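Local atomic coordinates of lipoteichoic acid primase (Listeria monocytogenes, PDB entry 4UOP), a protein that belongs to the sulfatase family of metal-dependent enzymes and has an extracellular catalytic domain that holds a magnesium ion. Residues Phe68-Thr73 / Thr93-Gln98; Thr117-Ser122 / Ser430-Leu435; Pro137-Leu142 / Lys213-Leu218; Lys199-Leu204 / Gln266-Ser271. All blocks are in the same frame, centred on the assembly; numbering follows the deposited sequence.

Interaction 1 of 4, residues Phe68-Thr73 / Thr93-Gln98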
# COMPACT_ATOMS: atom_id res chain seq x y z
N PHE B 68 -13.20 4.83 -15.27
CA PHE B 68 -14.65 4.98 -15.35
C PHE B 68 -15.29 4.63 -13.98
O PHE B 68 -14.98 3.58 -13.41
CB PHE B 68 -15.26 4.06 -16.41
CG PHE B 68 -15.21 4.59 -17.83
CD1 PHE B 68 -14.01 4.99 -18.41
CD2 PHE B 68 -16.36 4.62 -18.62
CE1 PHE B 68 -13.97 5.43 -19.73
CE2 PHE B 68 -16.32 5.06 -19.94
CZ PHE B 68 -15.12 5.45 -20.50
N GLN B 69 -16.17 5.50 -13.47
CA GLN B 69 -16.91 5.22 -12.24
C GLN B 69 -18.39 5.49 -12.47
O GLN B 69 -18.76 6.43 -13.18
CB GLN B 69 -16.39 6.04 -11.05
CG GLN B 69 -16.42 7.55 -11.24
CD GLN B 69 -15.55 8.25 -10.22
OE1 GLN B 69 -14.33 8.26 -10.35
NE2 GLN B 69 -16.17 8.83 -9.18
N ARG B 70 -19.22 4.66 -11.86
CA ARG B 70 -20.65 4.67 -12.16
C ARG B 70 -21.33 6.01 -11.91
O ARG B 70 -22.21 6.39 -12.68
CB ARG B 70 -21.38 3.56 -11.41
CG ARG B 70 -22.81 3.33 -11.87
CD ARG B 70 -22.90 3.16 -13.37
NE ARG B 70 -24.19 2.66 -13.85
CZ ARG B 70 -24.64 2.80 -15.10
NH1 ARG B 70 -23.94 3.48 -16.02
NH2 ARG B 70 -25.81 2.27 -15.44
N ASN B 71 -20.93 6.73 -10.86
CA ASN B 71 -21.57 8.02 -10.55
C ASN B 71 -21.13 9.17 -11.46
O ASN B 71 -21.63 10.30 -11.35
CB ASN B 71 -21.47 8.38 -9.06
CG ASN B 71 -20.05 8.62 -8.58
OD1 ASN B 71 -19.12 8.81 -9.35
ND2 ASN B 71 -19.90 8.65 -7.27
N LEU B 72 -20.21 8.88 -12.37
CA LEU B 72 -19.89 9.83 -13.45
C LEU B 72 -20.08 9.20 -14.83
O LEU B 72 -19.31 9.45 -15.75
CB LEU B 72 -18.46 10.36 -13.27
CG LEU B 72 -18.22 11.14 -11.97
CD1 LEU B 72 -16.75 11.44 -11.79
CD2 LEU B 72 -19.02 12.44 -11.94
N THR B 73 -21.08 8.35 -14.96
CA THR B 73 -21.53 7.86 -16.24
C THR B 73 -23.00 8.19 -16.35
O THR B 73 -23.65 8.52 -15.36
CB THR B 73 -21.33 6.34 -16.40
OG1 THR B 73 -22.15 5.65 -15.45
CG2 THR B 73 -19.87 5.96 -16.21
N THR B 93 -28.19 -5.08 -22.64
CA THR B 93 -27.26 -5.87 -21.82
C THR B 93 -27.83 -6.13 -20.44
O THR B 93 -28.84 -5.55 -20.03
CB THR B 93 -25.93 -5.12 -21.61
OG1 THR B 93 -26.18 -3.88 -20.95
CG2 THR B 93 -25.26 -4.86 -22.92
N MET B 94 -27.17 -7.02 -19.71
CA MET B 94 -27.32 -7.06 -18.27
C MET B 94 -26.25 -6.11 -17.71
O MET B 94 -25.07 -6.21 -18.07
CB MET B 94 -27.13 -8.47 -17.75
CG MET B 94 -28.27 -9.42 -18.13
SD MET B 94 -27.87 -11.09 -17.59
CE MET B 94 -29.33 -11.99 -18.14
N TYR B 95 -26.67 -5.19 -16.87
CA TYR B 95 -25.75 -4.20 -16.33
C TYR B 95 -26.03 -4.00 -14.86
O TYR B 95 -27.09 -4.38 -14.35
CB TYR B 95 -25.86 -2.88 -17.11
CG TYR B 95 -27.17 -2.16 -16.90
CD1 TYR B 95 -28.29 -2.48 -17.65
CD2 TYR B 95 -27.29 -1.19 -15.91
CE1 TYR B 95 -29.50 -1.83 -17.44
CE2 TYR B 95 -28.48 -0.53 -15.69
CZ TYR B 95 -29.58 -0.85 -16.45
OH TYR B 95 -30.75 -0.18 -16.20
N SER B 96 -25.06 -3.42 -14.16
CA SER B 96 -25.16 -3.23 -12.72
C SER B 96 -24.91 -1.80 -12.30
O SER B 96 -23.98 -1.17 -12.78
CB SER B 96 -24.16 -4.10 -12.00
OG SER B 96 -24.19 -3.84 -10.61
N ASN B 97 -25.75 -1.32 -11.39
CA ASN B 97 -25.55 -0.03 -10.72
C ASN B 97 -24.95 -0.19 -9.33
O ASN B 97 -24.85 0.78 -8.59
CB ASN B 97 -26.88 0.72 -10.62
CG ASN B 97 -27.42 1.10 -11.97
OD1 ASN B 97 -26.66 1.41 -12.89
ND2 ASN B 97 -28.73 1.06 -12.11
N GLN B 98 -24.57 -1.42 -8.98
CA GLN B 98 -23.92 -1.71 -7.71
C GLN B 98 -22.82 -2.74 -7.92
O GLN B 98 -22.84 -3.85 -7.38
CB GLN B 98 -24.92 -2.22 -6.68
CG GLN B 98 -25.97 -1.23 -6.25
CD GLN B 98 -26.86 -1.76 -5.14
OE1 GLN B 98 -27.16 -2.95 -5.08
NE2 GLN B 98 -27.31 -0.87 -4.28
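Arg70 carries most of this contact: from the loop after strand 59-65 its guanidinium extends to Asn97 on strand 94-100. Just before it, Gln69 braces the loop. Its NE2 donates to Asn71 OD1 (3.0 Å) on a lone pair and within the planes of both amides, while its OE1 accepts from the backbone N-H groups of Ile287 and Ile288. The short 3-10 turn at Arg70 and Asn71 then starts the arginine side chain toward the strand. With CG anti to the backbone N (chi1 -169°) and a bend at chi2, the chain presents one side of the guanidinium to Asn97. NE (2.9 Å) and NH2 (2.8 Å) of Arg70 both donate to Asn97 OD1. The oxygen lies in the guanidinium plane, and the amide is turned only 25° from it. Both bonds are bent, as two N-H groups converging on one atom require. NH2 also lies 3.8 Å from Tyr95 CD2, the ring standing steeply to the guanidinium, and bonds to Gln90 OE1. Further on, Thr73 OG1 takes a bond from Arg70 NH1 (2.9 Å) and donates to Arg70 O (2.9 Å), tying the tip of the arginine back to its own backbone. Arginine suits this place because its flat group with several N-H donors can join several acceptors at once. Asn97 OD1, Gln90 OE1 and Thr73 OG1 are all formally neutral, so the buried positive charge is probably spread over dipoles here, and the two hydrogen bonds to Asn97 OD1 should hold the guanidinium against rotation.

Interaction 2 of 4, residues Thr117-Ser122 / Ser430-Leu435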
# COMPACT_ATOMS: atom_id res chain seq x y z
N THR B 117 -7.80 -13.80 -11.76
CA THR B 117 -7.51 -14.83 -10.75
C THR B 117 -8.68 -15.16 -9.83
O THR B 117 -8.67 -16.23 -9.21
CB THR B 117 -6.30 -14.47 -9.84
OG1 THR B 117 -6.64 -13.39 -8.94
CG2 THR B 117 -5.10 -14.10 -10.66
N SER B 118 -9.66 -14.25 -9.72
CA SER B 118 -10.71 -14.37 -8.71
C SER B 118 -10.11 -14.57 -7.30
O SER B 118 -10.63 -15.35 -6.50
CB SER B 118 -11.68 -15.51 -9.06
OG SER B 118 -12.94 -15.33 -8.44
N THR B 119 -9.00 -13.90 -7.04
CA THR B 119 -8.42 -13.83 -5.69
C THR B 119 -8.24 -12.34 -5.39
O THR B 119 -8.19 -11.52 -6.31
CB THR B 119 -7.06 -14.56 -5.57
OG1 THR B 119 -6.05 -13.88 -6.32
CG2 THR B 119 -7.16 -15.97 -6.04
N PHE B 120 -8.13 -12.02 -4.11
CA PHE B 120 -8.02 -10.62 -3.68
C PHE B 120 -6.64 -10.05 -3.93
O PHE B 120 -5.63 -10.74 -3.77
CB PHE B 120 -8.40 -10.48 -2.20
CG PHE B 120 -9.85 -10.72 -1.93
CD1 PHE B 120 -10.77 -9.71 -2.12
CD2 PHE B 120 -10.30 -11.97 -1.50
CE1 PHE B 120 -12.12 -9.93 -1.88
CE2 PHE B 120 -11.65 -12.19 -1.26
CZ PHE B 120 -12.56 -11.17 -1.44
N PRO B 121 -6.57 -8.77 -4.30
CA PRO B 121 -5.26 -8.13 -4.32
C PRO B 121 -4.75 -8.05 -2.90
O PRO B 121 -5.53 -8.12 -1.95
CB PRO B 121 -5.54 -6.75 -4.90
CG PRO B 121 -6.97 -6.51 -4.65
CD PRO B 121 -7.66 -7.84 -4.62
N SER B 122 -3.44 -7.95 -2.75
CA SER B 122 -2.84 -7.94 -1.42
C SER B 122 -3.10 -6.63 -0.69
O SER B 122 -3.33 -5.59 -1.31
CB SER B 122 -1.34 -8.21 -1.54
OG SER B 122 -0.69 -8.06 -0.30
N SER B 430 -3.02 -16.40 1.84
CA SER B 430 -2.28 -17.65 2.07
C SER B 430 -2.24 -18.52 0.82
O SER B 430 -1.19 -19.07 0.44
CB SER B 430 -2.90 -18.42 3.25
OG SER B 430 -2.40 -19.74 3.32
N TYR B 431 -3.39 -18.65 0.17
CA TYR B 431 -3.50 -19.43 -1.06
C TYR B 431 -2.55 -18.90 -2.14
O TYR B 431 -1.83 -19.67 -2.79
CB TYR B 431 -4.95 -19.41 -1.54
CG TYR B 431 -5.13 -19.87 -2.95
CD1 TYR B 431 -5.01 -21.21 -3.29
CD2 TYR B 431 -5.40 -18.96 -3.96
CE1 TYR B 431 -5.16 -21.63 -4.60
CE2 TYR B 431 -5.57 -19.37 -5.27
CZ TYR B 431 -5.45 -20.71 -5.58
OH TYR B 431 -5.61 -21.10 -6.89
N VAL B 432 -2.57 -17.59 -2.35
CA VAL B 432 -1.74 -16.97 -3.38
C VAL B 432 -0.26 -17.13 -3.03
O VAL B 432 0.57 -17.41 -3.90
CB VAL B 432 -2.06 -15.47 -3.56
CG1 VAL B 432 -1.02 -14.80 -4.45
CG2 VAL B 432 -3.45 -15.28 -4.14
N ASN B 433 0.07 -16.97 -1.75
CA ASN B 433 1.45 -17.10 -1.31
C ASN B 433 2.01 -18.52 -1.48
O ASN B 433 3.20 -18.69 -1.68
CB ASN B 433 1.60 -16.64 0.14
CG ASN B 433 3.02 -16.20 0.45
OD1 ASN B 433 3.56 -15.32 -0.22
ND2 ASN B 433 3.62 -16.82 1.46
N ASN B 434 1.14 -19.52 -1.41
CA ASN B 434 1.54 -20.92 -1.58
C ASN B 434 1.52 -21.46 -3.02
O ASN B 434 1.76 -22.64 -3.24
CB ASN B 434 0.67 -21.81 -0.68
CG ASN B 434 0.93 -21.59 0.79
OD1 ASN B 434 2.06 -21.29 1.20
ND2 ASN B 434 -0.11 -21.74 1.61
N LEU B 435 1.23 -20.62 -4.01
CA LEU B 435 1.21 -21.08 -5.41
C LEU B 435 2.60 -21.53 -5.86
O LEU B 435 3.60 -20.92 -5.50
CB LEU B 435 0.71 -19.97 -6.35
CG LEU B 435 -0.75 -19.59 -6.18
CD1 LEU B 435 -1.07 -18.37 -7.04
CD2 LEU B 435 -1.68 -20.74 -6.53
O HOH W 1 -6.08 -18.51 -8.83
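Three groups grip Thr117 OG1, and two of them belong to Thr119, the residue that meets helix 412-433 through Tyr431 and Val432. The Thr119 hydroxyl donates to it (Thr119 OG1 to Thr117 OG1, 2.7 Å), the backbone N of Thr119 donates as well (3.1 Å), and Trp113 O, one turn back in helix 107-117, is the third partner. The N-H bond two residues on makes this an ST turn. It fastens the chain just where Ser118, with positive phi, leaves the helix. With its hydroxyl turned to Thr117, Thr119 packs through its other branch. OG1 lies between the backbone N and the carbonyl carbon (chi1 68°), which puts CG2 beside the backbone N and turns it to Tyr431. That methyl comes to the edge of the ring, near its plane, 3.8 Å from Tyr431 CE2. Val432, the next residue of the helix, brings CG2 against the hydroxyl side of the same threonine, 3.7 Å from Thr119 OG1. A water extends the contact: it is 3.3 Å from Tyr431 OH and makes a long, weak bond to Thr117 O (3.5 Å). Close by, Phe120 N bonds to Ser428 OG on the same helix, while Val432 also packs on Trp113 and Tyr131. Threonine suits this junction because one branch is polar and the other is not. Its hydroxyl is engaged by Thr117 OG1, so what Thr119 offers the C-terminal helix is mainly van der Waals contact, with water at the tyrosine end; shape rather than charge therefore joins the two elements.

Interaction 3 of 4, residues Pro137-Leu142 / Lys213-Leu218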
# COMPACT_ATOMS: atom_id res chain seq x y z
N PRO B 137 -3.47 -20.30 -11.30
CA PRO B 137 -4.75 -20.67 -11.86
C PRO B 137 -5.57 -19.42 -12.18
O PRO B 137 -5.54 -18.45 -11.43
CB PRO B 137 -5.42 -21.49 -10.75
CG PRO B 137 -4.29 -21.95 -9.88
CD PRO B 137 -3.30 -20.83 -9.93
N SER B 138 -6.30 -19.45 -13.29
CA SER B 138 -6.87 -18.23 -13.81
C SER B 138 -7.91 -18.47 -14.87
O SER B 138 -8.11 -19.60 -15.34
CB SER B 138 -5.76 -17.37 -14.41
OG SER B 138 -5.38 -17.87 -15.68
N MET B 139 -8.57 -17.39 -15.24
CA MET B 139 -9.56 -17.41 -16.31
C MET B 139 -8.92 -17.74 -17.66
O MET B 139 -9.43 -18.62 -18.36
CB MET B 139 -10.32 -16.06 -16.36
CG MET B 139 -11.22 -15.89 -17.57
SD MET B 139 -12.64 -14.83 -17.26
CE MET B 139 -11.83 -13.28 -16.86
N PRO B 140 -7.84 -17.04 -18.06
CA PRO B 140 -7.22 -17.41 -19.34
C PRO B 140 -6.66 -18.84 -19.36
O PRO B 140 -6.74 -19.51 -20.38
CB PRO B 140 -6.10 -16.37 -19.52
CG PRO B 140 -5.96 -15.69 -18.21
CD PRO B 140 -7.27 -15.79 -17.52
N ARG B 141 -6.11 -19.29 -18.24
CA ARG B 141 -5.59 -20.65 -18.17
C ARG B 141 -6.72 -21.67 -18.34
O ARG B 141 -6.61 -22.60 -19.13
CB ARG B 141 -4.85 -20.87 -16.86
CG ARG B 141 -4.17 -22.22 -16.75
CD ARG B 141 -3.41 -22.38 -15.43
NE ARG B 141 -2.43 -21.31 -15.23
CZ ARG B 141 -1.24 -21.23 -15.82
NH1 ARG B 141 -0.83 -22.16 -16.69
NH2 ARG B 141 -0.44 -20.21 -15.57
N LEU B 142 -7.82 -21.47 -17.62
CA LEU B 142 -8.96 -22.37 -17.73
C LEU B 142 -9.56 -22.33 -19.14
O LEU B 142 -9.94 -23.36 -19.68
CB LEU B 142 -10.02 -22.03 -16.68
CG LEU B 142 -11.27 -22.91 -16.64
CD1 LEU B 142 -10.90 -24.38 -16.50
CD2 LEU B 142 -12.15 -22.46 -15.48
N LYS B 213 -11.87 -20.16 -31.41
CA LYS B 213 -12.49 -19.50 -30.26
C LYS B 213 -11.40 -18.71 -29.56
O LYS B 213 -10.28 -19.21 -29.38
CB LYS B 213 -13.06 -20.51 -29.28
CG LYS B 213 -14.30 -21.25 -29.75
CD LYS B 213 -14.93 -22.02 -28.60
CE LYS B 213 -13.89 -22.85 -27.87
NZ LYS B 213 -14.51 -23.90 -27.02
N PHE B 214 -11.72 -17.48 -29.14
CA PHE B 214 -10.73 -16.62 -28.51
C PHE B 214 -11.30 -15.89 -27.30
O PHE B 214 -12.51 -15.65 -27.20
CB PHE B 214 -10.15 -15.62 -29.53
CG PHE B 214 -11.17 -14.66 -30.09
CD1 PHE B 214 -11.48 -13.49 -29.44
CD2 PHE B 214 -11.83 -14.94 -31.29
CE1 PHE B 214 -12.41 -12.61 -29.95
CE2 PHE B 214 -12.76 -14.07 -31.80
CZ PHE B 214 -13.06 -12.90 -31.14
N TYR B 215 -10.40 -15.59 -26.37
CA TYR B 215 -10.63 -14.65 -25.29
C TYR B 215 -9.65 -13.51 -25.51
O TYR B 215 -8.43 -13.73 -25.53
CB TYR B 215 -10.42 -15.32 -23.92
CG TYR B 215 -10.21 -14.39 -22.74
CD1 TYR B 215 -10.87 -13.17 -22.64
CD2 TYR B 215 -9.37 -14.77 -21.69
CE1 TYR B 215 -10.67 -12.33 -21.55
CE2 TYR B 215 -9.18 -13.95 -20.59
CZ TYR B 215 -9.82 -12.72 -20.54
OH TYR B 215 -9.62 -11.90 -19.45
N ALA B 216 -10.18 -12.31 -25.70
CA ALA B 216 -9.37 -11.10 -25.81
C ALA B 216 -9.70 -10.16 -24.65
O ALA B 216 -10.87 -9.84 -24.40
CB ALA B 216 -9.64 -10.42 -27.13
N GLN B 217 -8.67 -9.75 -23.91
CA GLN B 217 -8.79 -8.75 -22.83
C GLN B 217 -8.11 -7.46 -23.30
O GLN B 217 -6.93 -7.49 -23.61
CB GLN B 217 -8.11 -9.24 -21.57
CG GLN B 217 -8.13 -8.25 -20.43
CD GLN B 217 -9.35 -8.34 -19.54
OE1 GLN B 217 -10.03 -9.38 -19.47
NE2 GLN B 217 -9.61 -7.27 -18.79
N LEU B 218 -8.86 -6.38 -23.37
CA LEU B 218 -8.34 -5.09 -23.79
C LEU B 218 -8.36 -4.15 -22.60
O LEU B 218 -9.36 -4.06 -21.87
CB LEU B 218 -9.17 -4.51 -24.93
CG LEU B 218 -9.12 -5.27 -26.26
CD1 LEU B 218 -10.10 -6.43 -26.27
CD2 LEU B 218 -9.45 -4.36 -27.43
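Tyr215 packs against the first residues of helix 139-144, its ring met obliquely by Met139 and at an edge by Pro140. Its CG is anti to the backbone N (chi1 162°), which carries the ring out from the strand toward the helix. Pro140 runs alongside it, with CD 4.1 Å from Tyr215 CE2. Met139 crosses at about a right angle; its chain bends at chi3, so that CE comes 3.7 Å from Tyr215 OH. The sulfur SD stands 5.2 Å from the ring centroid in an oblique Met-aromatic contact. A flexible, polarisable methionine can bend past a flat tyrosine ring to reach its hydroxyl end. The buried hydroxyl is satisfied within the strand, Tyr215 OH donating to Gln217 OE1 (2.6 Å), a short bond that also fixes where the phenol ends. Ser138 begins the helix as its N-cap, its OG accepting from Arg141 N (3.0 Å), and proline at the first turn costs no helix bond. Strand 214-219 lies between strands 59-65 and 149-153 in the parallel part of the central sheet. Met139 and Tyr215 both reach Ile62 of strand 59-65, helix 341-348 covers Met139 further, and Phe214, Ala216 and Leu218 point instead to helix 193-209.

Interaction 4 of 4, residues Lys199-Leu204 / Gln266-Ser271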
# COMPACT_ATOMS: atom_id res chain seq x y z
N LYS B 199 -6.08 -1.71 -34.00
CA LYS B 199 -5.05 -2.71 -34.21
C LYS B 199 -5.43 -4.06 -33.61
O LYS B 199 -5.00 -5.08 -34.11
CB LYS B 199 -3.70 -2.24 -33.72
CG LYS B 199 -3.16 -1.09 -34.57
CD LYS B 199 -1.72 -0.77 -34.25
CE LYS B 199 -1.11 0.17 -35.27
NZ LYS B 199 -0.76 -0.53 -36.54
N ALA B 200 -6.26 -4.08 -32.58
CA ALA B 200 -6.72 -5.37 -32.02
C ALA B 200 -7.74 -6.05 -32.94
O ALA B 200 -7.70 -7.26 -33.14
CB ALA B 200 -7.31 -5.18 -30.63
N PHE B 201 -8.65 -5.26 -33.50
CA PHE B 201 -9.78 -5.81 -34.22
C PHE B 201 -9.40 -6.82 -35.33
O PHE B 201 -10.00 -7.89 -35.42
CB PHE B 201 -10.70 -4.69 -34.75
CG PHE B 201 -11.79 -5.21 -35.65
CD1 PHE B 201 -12.94 -5.76 -35.11
CD2 PHE B 201 -11.63 -5.18 -37.02
CE1 PHE B 201 -13.93 -6.26 -35.93
CE2 PHE B 201 -12.62 -5.68 -37.85
CZ PHE B 201 -13.77 -6.22 -37.30
N PRO B 202 -8.41 -6.48 -36.19
CA PRO B 202 -8.06 -7.41 -37.28
C PRO B 202 -7.55 -8.76 -36.77
O PRO B 202 -7.73 -9.76 -37.43
CB PRO B 202 -6.94 -6.66 -38.03
CG PRO B 202 -7.20 -5.22 -37.75
CD PRO B 202 -7.76 -5.16 -36.36
N ILE B 203 -6.93 -8.77 -35.60
CA ILE B 203 -6.47 -10.00 -34.99
C ILE B 203 -7.66 -10.87 -34.61
O ILE B 203 -7.66 -12.07 -34.88
CB ILE B 203 -5.59 -9.73 -33.76
CG1 ILE B 203 -4.28 -9.07 -34.21
CG2 ILE B 203 -5.29 -11.02 -33.01
CD1 ILE B 203 -3.56 -8.36 -33.10
N LEU B 204 -8.67 -10.25 -34.00
CA LEU B 204 -9.90 -10.94 -33.61
C LEU B 204 -10.68 -11.43 -34.84
O LEU B 204 -11.20 -12.53 -34.83
CB LEU B 204 -10.80 -10.04 -32.77
CG LEU B 204 -10.16 -9.30 -31.57
CD1 LEU B 204 -11.22 -8.64 -30.69
CD2 LEU B 204 -9.28 -10.23 -30.77
N GLN B 266 -19.29 -1.17 -32.94
CA GLN B 266 -19.91 -1.16 -34.26
C GLN B 266 -19.16 -2.09 -35.25
O GLN B 266 -19.78 -2.77 -36.07
CB GLN B 266 -20.03 0.26 -34.81
CG GLN B 266 -20.87 0.38 -36.08
CD GLN B 266 -22.29 -0.14 -35.89
OE1 GLN B 266 -23.02 0.32 -35.01
NE2 GLN B 266 -22.65 -1.14 -36.67
N LYS B 267 -17.83 -2.15 -35.14
CA LYS B 267 -17.04 -3.07 -35.94
C LYS B 267 -17.28 -4.53 -35.56
O LYS B 267 -17.33 -5.39 -36.43
CB LYS B 267 -15.55 -2.74 -35.87
CG LYS B 267 -15.23 -1.44 -36.59
CD LYS B 267 -13.84 -0.92 -36.28
CE LYS B 267 -12.75 -1.69 -37.01
NZ LYS B 267 -11.53 -0.87 -37.20
N LEU B 268 -17.41 -4.80 -34.26
CA LEU B 268 -17.77 -6.14 -33.80
C LEU B 268 -19.15 -6.53 -34.33
O LEU B 268 -19.37 -7.69 -34.67
CB LEU B 268 -17.75 -6.22 -32.27
CG LEU B 268 -16.42 -6.01 -31.54
CD1 LEU B 268 -16.65 -6.03 -30.03
CD2 LEU B 268 -15.35 -7.02 -31.96
N LYS B 269 -20.08 -5.59 -34.38
CA LYS B 269 -21.43 -5.88 -34.89
C LYS B 269 -21.39 -6.17 -36.40
O LYS B 269 -21.91 -7.19 -36.85
CB LYS B 269 -22.42 -4.74 -34.57
CG LYS B 269 -22.79 -4.64 -33.10
CD LYS B 269 -23.77 -3.53 -32.80
CE LYS B 269 -24.23 -3.58 -31.35
NZ LYS B 269 -25.14 -2.46 -30.99
N ASP B 270 -20.78 -5.27 -37.17
CA ASP B 270 -20.69 -5.41 -38.63
C ASP B 270 -20.00 -6.70 -39.06
O ASP B 270 -20.42 -7.34 -40.02
CB ASP B 270 -19.93 -4.24 -39.25
CG ASP B 270 -20.69 -2.94 -39.17
OD1 ASP B 270 -21.92 -2.97 -38.96
OD2 ASP B 270 -20.05 -1.87 -39.34
N SER B 271 -18.95 -7.08 -38.33
CA SER B 271 -18.17 -8.23 -38.66
C SER B 271 -18.85 -9.55 -38.33
O SER B 271 -18.44 -10.58 -38.85
CB SER B 271 -16.83 -8.18 -37.93
OG SER B 271 -17.01 -8.38 -36.54
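Phe201 projects from helix 193-209 into the side of helix 246-271, where Lys267, Leu268 and Ser271 surround its ring. The phenyl stands well clear of its own helix because CG is anti to the backbone N (chi1 173°). Lys267 leaves with CG beside its backbone N and then bends at chi3 (76°), folding its chain across one face of the ring. CE sits 4.1 Å from the Phe201 centroid, a CH-pi contact made by a carbon next to the charged nitrogen, whose hydrogens are probably somewhat polarised. Its amino group goes on to Asn198 OD1, so one lysine covers the ring and also bonds to the partner helix. Phe201 CZ meets Ser271 CB at 3.7 Å in the ring plane; the small serine leaves room for this edge. Leu268 slides past in the opposite direction, its CD2 4.2 Å from Phe201 CD1. Pro202, lacking an N-H, contributes to the kink in helix 199-204. The axes of the two short segments come within 11.2 Å at closest approach and cross at -23°, a spacing that long side chains must bridge. Helix 193-209 lies on the central sheet: Ala200 and Leu204 pack on strand 214-219, Ala200 and Ile203 on Phe153 of strand 149-153. The end of helix 246-271 is backed by Ile273, which reaches Phe201 and Leu268.

How the interactions relate
Interactions 1, 2 and 3 are buried, whereas interaction 4 is partly open toward the outside of the fold. Interactions 1 and 3 both reach the mixed central sheet, from opposite sides of the chain's centre: polar bonding of a charged group in interaction 1, apolar and sulfur-aromatic packing in interaction 3. Interactions 3 and 4 share the surroundings of strand 214-219, whose alternate residues face helix 139-144 and helix 193-209; Ala216 and Leu204 touch directly, in keeping with the layered alpha/beta/alpha build of this family. Interaction 2 brings the C-terminal helix 412-433 against the loop after helix 107-117 and meets interaction 3 where Tyr431 and Leu435 pack on Pro137.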